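Local coordinates for protein trehalose-6-phosphate phosphatase (Candida albicans, PDB 5DXF) that is the N-terminal part of a trehalose-phosphatase, belongs to glycosyltransferase family 20 and adopts the two-domain GT-B architecture, at residues A[327-331]-A[365-370]; A[339-343]-A[379-384]; A[229-233]-A[434-438]; A[353-358]-A[393-398]. All blocks are in the same frame, centred on the assembly; numbering follows the deposited sequence.

Contact 1 (A[327-331]-A[365-370])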
loop_
_atom_site.group_PDB
_atom_site.type_symbol
_atom_site.label_atom_id
_atom_site.label_comp_id
_atom_site.label_asym_id
_atom_site.label_seq_id
_atom_site.Cartn_x
_atom_site.Cartn_y
_atom_site.Cartn_z
ATOM N N VAL A 327 -16.812 21.910 -14.723
ATOM C CA VAL A 327 -15.820 21.783 -15.786
ATOM C C VAL A 327 -16.171 20.653 -16.748
ATOM O O VAL A 327 -16.158 20.829 -17.966
ATOM C CB VAL A 327 -14.410 21.528 -15.211
ATOM C CG1 VAL A 327 -13.385 21.439 -16.332
ATOM C CG2 VAL A 327 -14.030 22.617 -14.225
ATOM N N TYR A 328 -16.497 19.494 -16.189
ATOM C CA TYR A 328 -16.714 18.298 -16.992
ATOM C C TYR A 328 -18.194 18.008 -17.208
ATOM O O TYR A 328 -18.628 16.855 -17.182
ATOM C CB TYR A 328 -16.017 17.108 -16.338
ATOM C CG TYR A 328 -14.533 17.340 -16.178
ATOM C CD1 TYR A 328 -13.685 17.284 -17.275
ATOM C CD2 TYR A 328 -13.982 17.637 -14.938
ATOM C CE1 TYR A 328 -12.330 17.506 -17.142
ATOM C CE2 TYR A 328 -12.627 17.858 -14.794
ATOM C CZ TYR A 328 -11.805 17.792 -15.900
ATOM O OH TYR A 328 -10.454 18.011 -15.764
ATOM N N LYS A 329 -18.956 19.073 -17.429
ATOM C CA LYS A 329 -20.375 18.971 -17.736
ATOM C C LYS A 329 -20.587 18.223 -19.048
ATOM O O LYS A 329 -19.919 18.496 -20.044
ATOM C CB LYS A 329 -21.003 20.363 -17.808
ATOM C CG LYS A 329 -22.480 20.377 -18.162
ATOM C CD LYS A 329 -23.027 21.796 -18.149
ATOM C CE LYS A 329 -22.981 22.395 -16.750
ATOM N NZ LYS A 329 -23.868 21.661 -15.805
ATOM N N GLY A 330 -21.514 17.271 -19.040
ATOM C CA GLY A 330 -21.823 16.500 -20.230
ATOM C C GLY A 330 -20.791 15.436 -20.558
ATOM O O GLY A 330 -20.819 14.857 -21.644
ATOM N N LYS A 331 -19.883 15.171 -19.620
ATOM C CA LYS A 331 -18.832 14.179 -19.833
ATOM C C LYS A 331 -18.758 13.157 -18.700
ATOM O O LYS A 331 -19.121 13.449 -17.561
ATOM C CB LYS A 331 -17.475 14.869 -19.999
ATOM C CG LYS A 331 -17.368 15.701 -21.265
ATOM C CD LYS A 331 -16.029 16.408 -21.371
ATOM C CE LYS A 331 -15.915 17.136 -22.698
ATOM N NZ LYS A 331 -16.103 16.201 -23.841
ATOM N N GLU A 365 -15.462 11.743 -27.505
ATOM C CA GLU A 365 -15.827 13.118 -27.135
ATOM C C GLU A 365 -16.442 13.250 -25.738
ATOM O O GLU A 365 -16.522 14.353 -25.201
ATOM C CB GLU A 365 -16.794 13.730 -28.156
ATOM C CG GLU A 365 -16.230 13.915 -29.550
ATOM C CD GLU A 365 -17.249 14.511 -30.502
ATOM O OE1 GLU A 365 -18.319 13.895 -30.691
ATOM O OE2 GLU A 365 -16.985 15.600 -31.053
ATOM N N THR A 366 -16.871 12.139 -25.146
ATOM C CA THR A 366 -17.628 12.207 -23.898
ATOM C C THR A 366 -16.950 11.554 -22.693
ATOM O O THR A 366 -17.393 11.741 -21.561
ATOM C CB THR A 366 -19.020 11.564 -24.066
ATOM O OG1 THR A 366 -18.890 10.308 -24.743
ATOM C CG2 THR A 366 -19.931 12.473 -24.874
ATOM N N VAL A 367 -15.887 10.791 -22.921
ATOM C CA VAL A 367 -15.204 10.136 -21.808
ATOM C C VAL A 367 -13.824 10.724 -21.558
ATOM O O VAL A 367 -12.991 10.793 -22.461
ATOM C CB VAL A 367 -15.058 8.624 -22.040
ATOM C CG1 VAL A 367 -14.446 7.960 -20.816
ATOM C CG2 VAL A 367 -16.403 8.012 -22.343
ATOM N N VAL A 368 -13.590 11.146 -20.321
ATOM C CA VAL A 368 -12.296 11.687 -19.930
ATOM C C VAL A 368 -11.658 10.834 -18.839
ATOM O O VAL A 368 -12.264 10.590 -17.796
ATOM C CB VAL A 368 -12.415 13.138 -19.433
ATOM C CG1 VAL A 368 -11.080 13.621 -18.887
ATOM C CG2 VAL A 368 -12.900 14.043 -20.558
ATOM N N LEU A 369 -10.437 10.373 -19.095
ATOM C CA LEU A 369 -9.684 9.599 -18.114
ATOM C C LEU A 369 -8.724 10.510 -17.358
ATOM O O LEU A 369 -7.826 11.106 -17.953
ATOM C CB LEU A 369 -8.918 8.456 -18.797
ATOM C CG LEU A 369 -8.153 7.451 -17.927
ATOM C CD1 LEU A 369 -8.172 6.068 -18.558
ATOM C CD2 LEU A 369 -6.716 7.896 -17.709
ATOM N N ILE A 370 -8.917 10.623 -16.047
ATOM C CA ILE A 370 -8.027 11.422 -15.212
ATOM C C ILE A 370 -7.115 10.523 -14.389
ATOM O O ILE A 370 -7.579 9.764 -13.536
ATOM C CB ILE A 370 -8.815 12.356 -14.269
ATOM C CG1 ILE A 370 -9.610 13.375 -15.085
ATOM C CG2 ILE A 370 -7.869 13.062 -13.304
ATOM C CD1 ILE A 370 -10.662 14.108 -14.291
#

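Contact 2 (A[339-343]-A[379-384])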
loop_
_atom_site.group_PDB
_atom_site.type_symbol
_atom_site.label_atom_id
_atom_site.label_comp_id
_atom_site.label_asym_id
_atom_site.label_seq_id
_atom_site.Cartn_x
_atom_site.Cartn_y
_atom_site.Cartn_z
ATOM N N ARG A 339 0.886 4.883 -8.367
ATOM C CA ARG A 339 2.301 5.146 -8.586
ATOM C C ARG A 339 2.682 4.679 -9.986
ATOM O O ARG A 339 2.151 3.683 -10.476
ATOM C CB ARG A 339 3.159 4.444 -7.534
ATOM C CG ARG A 339 3.141 5.110 -6.168
ATOM C CD ARG A 339 3.935 4.305 -5.154
ATOM N NE ARG A 339 4.269 5.090 -3.967
ATOM C CZ ARG A 339 5.036 4.651 -2.974
ATOM N NH1 ARG A 339 5.549 3.429 -3.017
ATOM N NH2 ARG A 339 5.290 5.435 -1.936
ATOM N N LEU A 340 3.617 5.360 -10.626
ATOM C CA LEU A 340 3.964 4.969 -11.973
ATOM C C LEU A 340 4.970 3.853 -11.844
ATOM O O LEU A 340 6.120 4.075 -11.522
ATOM C CB LEU A 340 4.577 6.137 -12.722
ATOM C CG LEU A 340 3.639 6.938 -13.611
ATOM C CD1 LEU A 340 4.410 7.884 -14.517
ATOM C CD2 LEU A 340 2.776 5.996 -14.418
ATOM N N ASP A 341 4.504 2.644 -12.113
ATOM C CA ASP A 341 5.229 1.432 -11.814
ATOM C C ASP A 341 4.792 0.306 -12.715
ATOM O O ASP A 341 3.786 0.407 -13.383
ATOM C CB ASP A 341 4.976 1.028 -10.381
ATOM C CG ASP A 341 6.225 0.978 -9.586
ATOM O OD1 ASP A 341 7.285 0.750 -10.193
ATOM O OD2 ASP A 341 6.160 1.169 -8.360
ATOM N N LYS A 342 5.581 -0.752 -12.753
ATOM C CA LYS A 342 5.204 -1.959 -13.460
ATOM C C LYS A 342 3.981 -2.657 -12.873
ATOM O O LYS A 342 3.152 -3.172 -13.597
ATOM C CB LYS A 342 6.380 -2.924 -13.527
ATOM C CG LYS A 342 7.608 -2.349 -14.193
ATOM C CD LYS A 342 8.500 -3.444 -14.736
ATOM C CE LYS A 342 9.745 -2.868 -15.376
ATOM N NZ LYS A 342 10.945 -3.076 -14.528
ATOM N N VAL A 343 3.892 -2.677 -11.554
ATOM C CA VAL A 343 2.893 -3.448 -10.821
ATOM C C VAL A 343 1.533 -2.764 -10.713
ATOM O O VAL A 343 0.506 -3.436 -10.653
ATOM C CB VAL A 343 3.384 -3.774 -9.400
ATOM C CG1 VAL A 343 4.433 -4.864 -9.449
ATOM C CG2 VAL A 343 3.930 -2.526 -8.716
ATOM N N HIS A 379 13.933 2.364 -13.008
ATOM C CA HIS A 379 13.521 1.341 -13.977
ATOM C C HIS A 379 12.006 1.397 -14.161
ATOM O O HIS A 379 11.389 0.489 -14.720
ATOM C CB HIS A 379 13.974 -0.065 -13.564
ATOM C CG HIS A 379 14.566 -0.856 -14.692
ATOM N ND1 HIS A 379 15.645 -0.411 -15.425
ATOM C CD2 HIS A 379 14.222 -2.054 -15.222
ATOM C CE1 HIS A 379 15.945 -1.300 -16.353
ATOM N NE2 HIS A 379 15.096 -2.309 -16.252
ATOM N N SER A 380 11.426 2.486 -13.672
ATOM C CA SER A 380 10.060 2.866 -13.967
ATOM C C SER A 380 10.129 4.039 -14.932
ATOM O O SER A 380 9.109 4.573 -15.367
ATOM C CB SER A 380 9.305 3.235 -12.691
ATOM O OG SER A 380 10.164 3.903 -11.781
ATOM N N ALA A 381 11.361 4.433 -15.248
ATOM C CA ALA A 381 11.631 5.464 -16.237
ATOM C C ALA A 381 11.054 5.054 -17.587
ATOM O O ALA A 381 10.422 5.858 -18.274
ATOM C CB ALA A 381 13.132 5.718 -16.343
ATOM N N ASN A 382 11.268 3.796 -17.960
ATOM C CA ASN A 382 10.680 3.268 -19.181
ATOM C C ASN A 382 9.183 3.044 -19.017
ATOM O O ASN A 382 8.440 3.072 -19.991
ATOM C CB ASN A 382 11.359 1.964 -19.599
ATOM C CG ASN A 382 12.825 2.152 -19.926
ATOM O OD1 ASN A 382 13.272 3.262 -20.217
ATOM N ND2 ASN A 382 13.582 1.063 -19.885
ATOM N N VAL A 383 8.744 2.817 -17.782
ATOM C CA VAL A 383 7.316 2.758 -17.494
ATOM C C VAL A 383 6.700 4.127 -17.749
ATOM O O VAL A 383 5.659 4.240 -18.398
ATOM C CB VAL A 383 7.034 2.317 -16.043
ATOM C CG1 VAL A 383 5.568 2.516 -15.700
ATOM C CG2 VAL A 383 7.442 0.872 -15.840
ATOM N N GLU A 384 7.357 5.169 -17.249
ATOM C CA GLU A 384 6.886 6.529 -17.467
ATOM C C GLU A 384 6.899 6.865 -18.958
ATOM O O GLU A 384 5.985 7.518 -19.461
ATOM C CB GLU A 384 7.735 7.534 -16.685
ATOM C CG GLU A 384 7.206 8.957 -16.759
ATOM C CD GLU A 384 8.133 9.975 -16.121
ATOM O OE1 GLU A 384 8.902 9.610 -15.206
ATOM O OE2 GLU A 384 8.089 11.148 -16.544
#

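Contact 3 (A[229-233]-A[434-438])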
loop_
_atom_site.group_PDB
_atom_site.type_symbol
_atom_site.label_atom_id
_atom_site.label_comp_id
_atom_site.label_asym_id
_atom_site.label_seq_id
_atom_site.Cartn_x
_atom_site.Cartn_y
_atom_site.Cartn_z
ATOM N N HIS A 229 3.080 -5.804 4.108
ATOM C CA HIS A 229 2.106 -5.031 3.338
ATOM C C HIS A 229 2.210 -5.372 1.858
ATOM O O HIS A 229 1.217 -5.344 1.127
ATOM C CB HIS A 229 2.307 -3.526 3.546
ATOM C CG HIS A 229 2.009 -3.057 4.933
ATOM N ND1 HIS A 229 0.823 -2.438 5.270
ATOM C CD2 HIS A 229 2.746 -3.098 6.068
ATOM C CE1 HIS A 229 0.840 -2.127 6.551
ATOM N NE2 HIS A 229 1.995 -2.517 7.060
ATOM N N VAL A 230 3.423 -5.687 1.424
ATOM C CA VAL A 230 3.673 -6.072 0.041
ATOM C C VAL A 230 3.385 -7.559 -0.174
ATOM O O VAL A 230 3.296 -8.312 0.799
ATOM C CB VAL A 230 5.137 -5.757 -0.359
ATOM C CG1 VAL A 230 5.320 -4.260 -0.505
ATOM C CG2 VAL A 230 6.114 -6.322 0.667
ATOM N N PRO A 231 3.332 -7.998 -1.414
ATOM C CA PRO A 231 3.106 -9.407 -1.721
ATOM C C PRO A 231 4.286 -10.287 -1.344
ATOM O O PRO A 231 5.391 -9.802 -1.219
ATOM C CB PRO A 231 2.953 -9.403 -3.231
ATOM C CG PRO A 231 2.446 -8.055 -3.545
ATOM C CD PRO A 231 3.091 -7.133 -2.572
ATOM N N PHE A 232 4.040 -11.569 -1.130
ATOM C CA PHE A 232 5.127 -12.515 -0.942
ATOM C C PHE A 232 5.239 -13.432 -2.140
ATOM O O PHE A 232 4.251 -13.969 -2.619
ATOM C CB PHE A 232 4.991 -13.326 0.338
ATOM C CG PHE A 232 6.302 -13.788 0.886
ATOM C CD1 PHE A 232 7.023 -12.992 1.736
ATOM C CD2 PHE A 232 6.822 -15.012 0.527
ATOM C CE1 PHE A 232 8.235 -13.403 2.229
ATOM C CE2 PHE A 232 8.033 -15.438 1.015
ATOM C CZ PHE A 232 8.743 -14.629 1.866
ATOM N N PRO A 233 6.541 -13.568 -2.643
ATOM C CA PRO A 233 6.610 -14.373 -3.870
ATOM C C PRO A 233 6.648 -15.879 -3.665
ATOM O O PRO A 233 7.046 -16.334 -2.608
ATOM C CB PRO A 233 7.902 -13.911 -4.512
ATOM C CG PRO A 233 8.818 -13.778 -3.370
ATOM C CD PRO A 233 7.996 -13.174 -2.286
ATOM N N ARG A 434 0.138 -6.496 -9.623
ATOM C CA ARG A 434 0.456 -7.211 -8.394
ATOM C C ARG A 434 0.689 -6.250 -7.232
ATOM O O ARG A 434 1.620 -5.442 -7.262
ATOM C CB ARG A 434 1.690 -8.096 -8.598
ATOM C CG ARG A 434 2.091 -8.909 -7.379
ATOM C CD ARG A 434 2.952 -10.097 -7.783
ATOM N NE ARG A 434 3.595 -10.744 -6.641
ATOM C CZ ARG A 434 3.068 -11.753 -5.956
ATOM N NH1 ARG A 434 1.878 -12.236 -6.286
ATOM N NH2 ARG A 434 3.731 -12.280 -4.936
ATOM N N ASP A 435 -0.157 -6.338 -6.208
ATOM C CA ASP A 435 0.029 -5.535 -5.001
ATOM C C ASP A 435 -0.524 -6.222 -3.757
ATOM O O ASP A 435 -1.273 -7.195 -3.852
ATOM C CB ASP A 435 -0.618 -4.152 -5.163
ATOM C CG ASP A 435 -2.104 -4.219 -5.495
ATOM O OD1 ASP A 435 -2.763 -5.240 -5.202
ATOM O OD2 ASP A 435 -2.623 -3.228 -6.047
ATOM N N GLY A 436 -0.152 -5.705 -2.591
ATOM C CA GLY A 436 -0.697 -6.194 -1.340
ATOM C C GLY A 436 -2.131 -5.736 -1.180
ATOM O O GLY A 436 -3.029 -6.544 -0.940
ATOM N N MET A 437 -2.349 -4.432 -1.328
ATOM C CA MET A 437 -3.682 -3.857 -1.201
ATOM C C MET A 437 -3.826 -2.547 -1.967
ATOM O O MET A 437 -2.903 -1.734 -2.006
ATOM C CB MET A 437 -4.026 -3.631 0.272
ATOM C CG MET A 437 -4.893 -4.721 0.868
ATOM S SD MET A 437 -6.452 -4.881 -0.021
ATOM C CE MET A 437 -6.946 -6.529 0.464
ATOM N N ASN A 438 -4.994 -2.349 -2.569
ATOM C CA ASN A 438 -5.304 -1.096 -3.244
ATOM C C ASN A 438 -6.208 -0.221 -2.383
ATOM O O ASN A 438 -7.420 -0.428 -2.322
ATOM C CB ASN A 438 -5.957 -1.360 -4.600
ATOM C CG ASN A 438 -6.004 -0.121 -5.474
ATOM O OD1 ASN A 438 -6.998 0.605 -5.492
ATOM N ND2 ASN A 438 -4.922 0.129 -6.203
#

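Contact 4 (A[353-358]-A[393-398])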
loop_
_atom_site.group_PDB
_atom_site.type_symbol
_atom_site.label_atom_id
_atom_site.label_comp_id
_atom_site.label_asym_id
_atom_site.label_seq_id
_atom_site.Cartn_x
_atom_site.Cartn_y
_atom_site.Cartn_z
ATOM N N PHE A 353 -8.175 1.452 -22.198
ATOM C CA PHE A 353 -8.919 2.678 -22.467
ATOM C C PHE A 353 -8.884 3.025 -23.946
ATOM O O PHE A 353 -9.895 3.433 -24.525
ATOM C CB PHE A 353 -8.363 3.842 -21.645
ATOM C CG PHE A 353 -9.070 5.146 -21.886
ATOM C CD1 PHE A 353 -10.455 5.216 -21.852
ATOM C CD2 PHE A 353 -8.352 6.306 -22.128
ATOM C CE1 PHE A 353 -11.110 6.417 -22.068
ATOM C CE2 PHE A 353 -9.000 7.508 -22.342
ATOM C CZ PHE A 353 -10.380 7.564 -22.312
ATOM N N GLU A 354 -7.713 2.868 -24.553
ATOM C CA GLU A 354 -7.572 3.098 -25.982
ATOM C C GLU A 354 -8.464 2.153 -26.776
ATOM O O GLU A 354 -9.207 2.594 -27.652
ATOM C CB GLU A 354 -6.120 2.931 -26.417
ATOM C CG GLU A 354 -5.931 3.073 -27.914
ATOM C CD GLU A 354 -4.485 2.960 -28.327
ATOM O OE1 GLU A 354 -3.671 2.471 -27.515
ATOM O OE2 GLU A 354 -4.154 3.360 -29.464
ATOM N N ILE A 355 -8.382 0.859 -26.470
ATOM C CA ILE A 355 -9.246 -0.126 -27.118
ATOM C C ILE A 355 -10.712 0.274 -26.953
ATOM O O ILE A 355 -11.497 0.189 -27.898
ATOM C CB ILE A 355 -9.038 -1.548 -26.550
ATOM C CG1 ILE A 355 -7.604 -2.027 -26.789
ATOM C CG2 ILE A 355 -10.011 -2.524 -27.192
ATOM C CD1 ILE A 355 -7.347 -2.499 -28.209
ATOM N N PHE A 356 -11.062 0.731 -25.754
ATOM C CA PHE A 356 -12.423 1.173 -25.454
ATOM C C PHE A 356 -12.865 2.314 -26.354
ATOM O O PHE A 356 -13.996 2.327 -26.839
ATOM C CB PHE A 356 -12.534 1.592 -23.987
ATOM C CG PHE A 356 -13.770 2.392 -23.671
ATOM C CD1 PHE A 356 -15.006 1.775 -23.559
ATOM C CD2 PHE A 356 -13.690 3.761 -23.465
ATOM C CE1 PHE A 356 -16.142 2.512 -23.262
ATOM C CE2 PHE A 356 -14.821 4.501 -23.167
ATOM C CZ PHE A 356 -16.047 3.876 -23.063
ATOM N N LEU A 357 -11.972 3.275 -26.570
ATOM C CA LEU A 357 -12.266 4.389 -27.461
ATOM C C LEU A 357 -12.374 3.922 -28.910
ATOM O O LEU A 357 -13.154 4.468 -29.691
ATOM C CB LEU A 357 -11.199 5.475 -27.329
ATOM C CG LEU A 357 -11.205 6.228 -25.998
ATOM C CD1 LEU A 357 -10.146 7.317 -25.988
ATOM C CD2 LEU A 357 -12.580 6.815 -25.723
ATOM N N ASP A 358 -11.583 2.907 -29.229
ATOM C CA ASP A 358 -11.574 2.287 -30.537
ATOM C C ASP A 358 -12.872 1.606 -30.896
ATOM O O ASP A 358 -13.357 1.728 -32.007
ATOM C CB ASP A 358 -10.465 1.250 -30.577
ATOM C CG ASP A 358 -9.250 1.735 -31.299
ATOM O OD1 ASP A 358 -9.259 1.716 -32.537
ATOM O OD2 ASP A 358 -8.280 2.128 -30.638
ATOM N N ARG A 393 -0.513 9.110 -27.674
ATOM C CA ARG A 393 -1.182 8.461 -28.800
ATOM C C ARG A 393 -2.701 8.611 -28.722
ATOM O O ARG A 393 -3.350 8.974 -29.708
ATOM C CB ARG A 393 -0.808 6.979 -28.864
ATOM C CG ARG A 393 -0.970 6.349 -30.241
ATOM C CD ARG A 393 -1.104 4.835 -30.135
ATOM N NE ARG A 393 -0.158 4.278 -29.171
ATOM C CZ ARG A 393 -0.376 3.181 -28.450
ATOM N NH1 ARG A 393 -1.513 2.513 -28.578
ATOM N NH2 ARG A 393 0.543 2.751 -27.595
ATOM N N ILE A 394 -3.258 8.331 -27.545
ATOM C CA ILE A 394 -4.696 8.441 -27.320
ATOM C C ILE A 394 -5.188 9.875 -27.509
ATOM O O ILE A 394 -6.194 10.110 -28.178
ATOM C CB ILE A 394 -5.085 7.957 -25.905
ATOM C CG1 ILE A 394 -4.717 6.484 -25.724
ATOM C CG2 ILE A 394 -6.568 8.163 -25.656
ATOM C CD1 ILE A 394 -5.055 5.937 -24.356
ATOM N N ASN A 395 -4.472 10.833 -26.927
ATOM C CA ASN A 395 -4.852 12.236 -27.062
ATOM C C ASN A 395 -4.689 12.743 -28.490
ATOM O O ASN A 395 -5.441 13.607 -28.938
ATOM C CB ASN A 395 -4.042 13.109 -26.103
ATOM C CG ASN A 395 -4.414 12.875 -24.653
ATOM O OD1 ASN A 395 -5.472 12.322 -24.354
ATOM N ND2 ASN A 395 -3.548 13.305 -23.744
ATOM N N SER A 396 -3.702 12.213 -29.204
ATOM C CA SER A 396 -3.518 12.569 -30.605
ATOM C C SER A 396 -4.653 12.023 -31.461
ATOM O O SER A 396 -5.126 12.690 -32.383
ATOM C CB SER A 396 -2.178 12.051 -31.128
ATOM O OG SER A 396 -2.116 12.148 -32.540
ATOM N N LYS A 397 -5.093 10.809 -31.150
ATOM C CA LYS A 397 -6.093 10.143 -31.974
ATOM C C LYS A 397 -7.516 10.634 -31.709
ATOM O O LYS A 397 -8.276 10.870 -32.649
ATOM C CB LYS A 397 -6.028 8.626 -31.774
ATOM C CG LYS A 397 -7.032 7.864 -32.623
ATOM C CD LYS A 397 -6.621 6.419 -32.835
ATOM C CE LYS A 397 -7.562 5.730 -33.809
ATOM N NZ LYS A 397 -7.083 4.369 -34.166
ATOM N N TYR A 398 -7.875 10.795 -30.439
ATOM C CA TYR A 398 -9.258 11.101 -30.087
ATOM C C TYR A 398 -9.456 12.473 -29.455
ATOM O O TYR A 398 -10.584 12.873 -29.173
ATOM C CB TYR A 398 -9.805 10.031 -29.141
ATOM C CG TYR A 398 -9.862 8.665 -29.772
ATOM C CD1 TYR A 398 -10.817 8.367 -30.734
ATOM C CD2 TYR A 398 -8.957 7.675 -29.415
ATOM C CE1 TYR A 398 -10.873 7.124 -31.321
ATOM C CE2 TYR A 398 -9.006 6.426 -29.995
ATOM C CZ TYR A 398 -9.966 6.156 -30.948
ATOM O OH TYR A 398 -10.019 4.915 -31.532
#

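Contact 1 (A[327-331]-A[365-370])
Apolar contacts join the aromatic ring of Tyr328 to the strand. CE1 of Tyr328 lies 4.4 Å from CG1 of Val368, and CZ of Tyr328 lies 4.2 Å from CD1 of Ile370. Both methyl groups approach the ring obliquely. Lys331 adds its aliphatic stem, with CD of Lys331 4.0 Å from CG2 of Val368. Val368 and Ile370 are two apart on an extended strand, and both point their CA-to-CB bonds toward 327-331. Val367, just before them, points away and packs on Phe353 and Phe356 of helix 346-359, and Leu369, between them, packs on Leu350 and Phe353 of the same helix. This two-sided alternation is that of a central strand in the Rossmann-like C-terminal domain of a GT-B fold, where 327-331 leads from helix 317-327 into strand 332-339, the parallel neighbour of 367-374. Leu333 and Leu407, on the flanking strands, also touch Tyr328.

Backbone geometry sets the entry into that strand. Residues 328 to 331 form a type II turn closed by Lys331 N to Tyr328 O at 3.2 Å, with Gly330 at phi 76°, a value that favours glycine. The chain emerges beside Thr366, where CA of Lys331 is 3.3 Å from O of Thr366. No hydrogen bond crosses between the two segments, but Thr366 and Val368 both bond through their backbones to Lys332, the next residue.

Contact 2 (A[339-343]-A[379-384])
In the Rossmann-like C-terminal half of the GT-B fold, the loop leaving strand 332-339 meets the start of helix 381-398, and three side chains do most of the covering. Val383, in the first turn of the helix, points toward the loop and lodges against its backbone: its CG1 is 3.6 Å from O of Asp341 and 4.1 Å from C of Leu340, while CG2 of Val383 reaches CG of Lys342 at 3.6 Å. Leu340 answers from the loop, its CD1 3.7 Å from CG of Glu384, and its backbone bonds to Ser374 of strand 367-374. Lys342 starts sideways, but its end comes nearer, to the residue two before the helix, bringing NZ of Lys342 within 3.5 Å of CD2 of His379 near the plane of that poorly ordered ring. Trp157 and Ile163 of the other half of the chain touch Asp341 and Lys342 respectively. No hydrogen bond joins the two segments. The helix start is fixed internally by Glu384 N to Ser380 O at 2.6 Å, and CB of Ser380 sits 3.5 Å from O of Leu340.

Contact 3 (A[229-233]-A[434-438])
Pro231 spreads its ring against the backbone at 435-436 and the end of Arg434: CG of Pro231 is 3.5 Å from C of Asp435, CD of Pro231 is 3.5 Å from N of Gly436, and CB of Pro231 lies over one face of the guanidinium, 3.4 Å from NH2 of Arg434. The same NH2 of Arg434 gives a weak hydrogen bond to O of Phe232 (2.9 Å, 125°), although the strongest polar partner of Arg434 is O of Phe160, reached through NE, and Tyr162 adds a cation-pi contact. The two loops run in nearly opposite senses, 154° apart. Their CA atoms come nearest at Val230 and Gly436 (4.6 Å), and CA of Gly436 makes a straight CA-H...O contact to O of His229 (3.2 Å, 175°). A CB on Gly436 would fall 1.7 Å from that O, so no side chain fits. Segment 229-233 follows a strand of the N-terminal sheet and 434-438 one of the C-terminal domain, so this seam crosses the GT-B interdomain boundary. With one weak hydrogen bond and one C-H...O contact, it relies mainly on close steric fit.

Contact 4 (A[353-358]-A[393-398])
Two successive helices of a Rossmann-like beta-alpha-beta-alpha unit lie side by side here, nearly parallel at 14° with their axes 10.8 Å apart, on the same face of the sheet. Ile394 is one bump: it enters a hollow edged by Phe353, Glu354 and Leu357, with its CD1 4.0 Å from CD2 of Phe353 and 3.8 Å from CB of Glu354, and CG2 of Ile394 3.7 Å from CD1 of Leu357. Leu357 in turn slots between Ile394 and Tyr398, one helical turn apart. The phenol ring lies flat against it, CB of Leu357 being 3.8 Å from the ring centroid of Tyr398 and 21° off its normal, a CH-pi contact. On the side facing the sheet, Phe353 and Ile394 both reach Val406. Charges border the packing: Asp358 OD1 and Lys397 NZ form a long salt bridge at 3.8 Å, while Glu354 pairs with Arg393, OE1 of Glu354 standing 2.4 Å from NH1 of Arg393 and OE2 of Glu354 accepting a weak hydrogen bond from that NH1 at 2.9 Å.

Contacts 1, 2 and 4 sample the same Rossmann-like C-terminal domain, contact 1 on one face of its sheet and contact 4 on the other. Contacts 1 and 4, with centres 14 Å apart, touch through the sheet-to-helix core: CD1 of Leu369 lies 3.6 Å from CG of Phe353. Contacts 2 and 4 use opposite ends of helix 381-398, their centres 21 Å apart. Contact 2 leads toward the domain boundary, where O of Val343 is 3.2 Å from N of Arg434 in contact 3, a probable hydrogen bond. Contact 3 joins the two domains and so probably borders the interdomain cleft, where GT-B proteins usually have their functional site; the centre of contact 1 is 32 Å from that of contact 3.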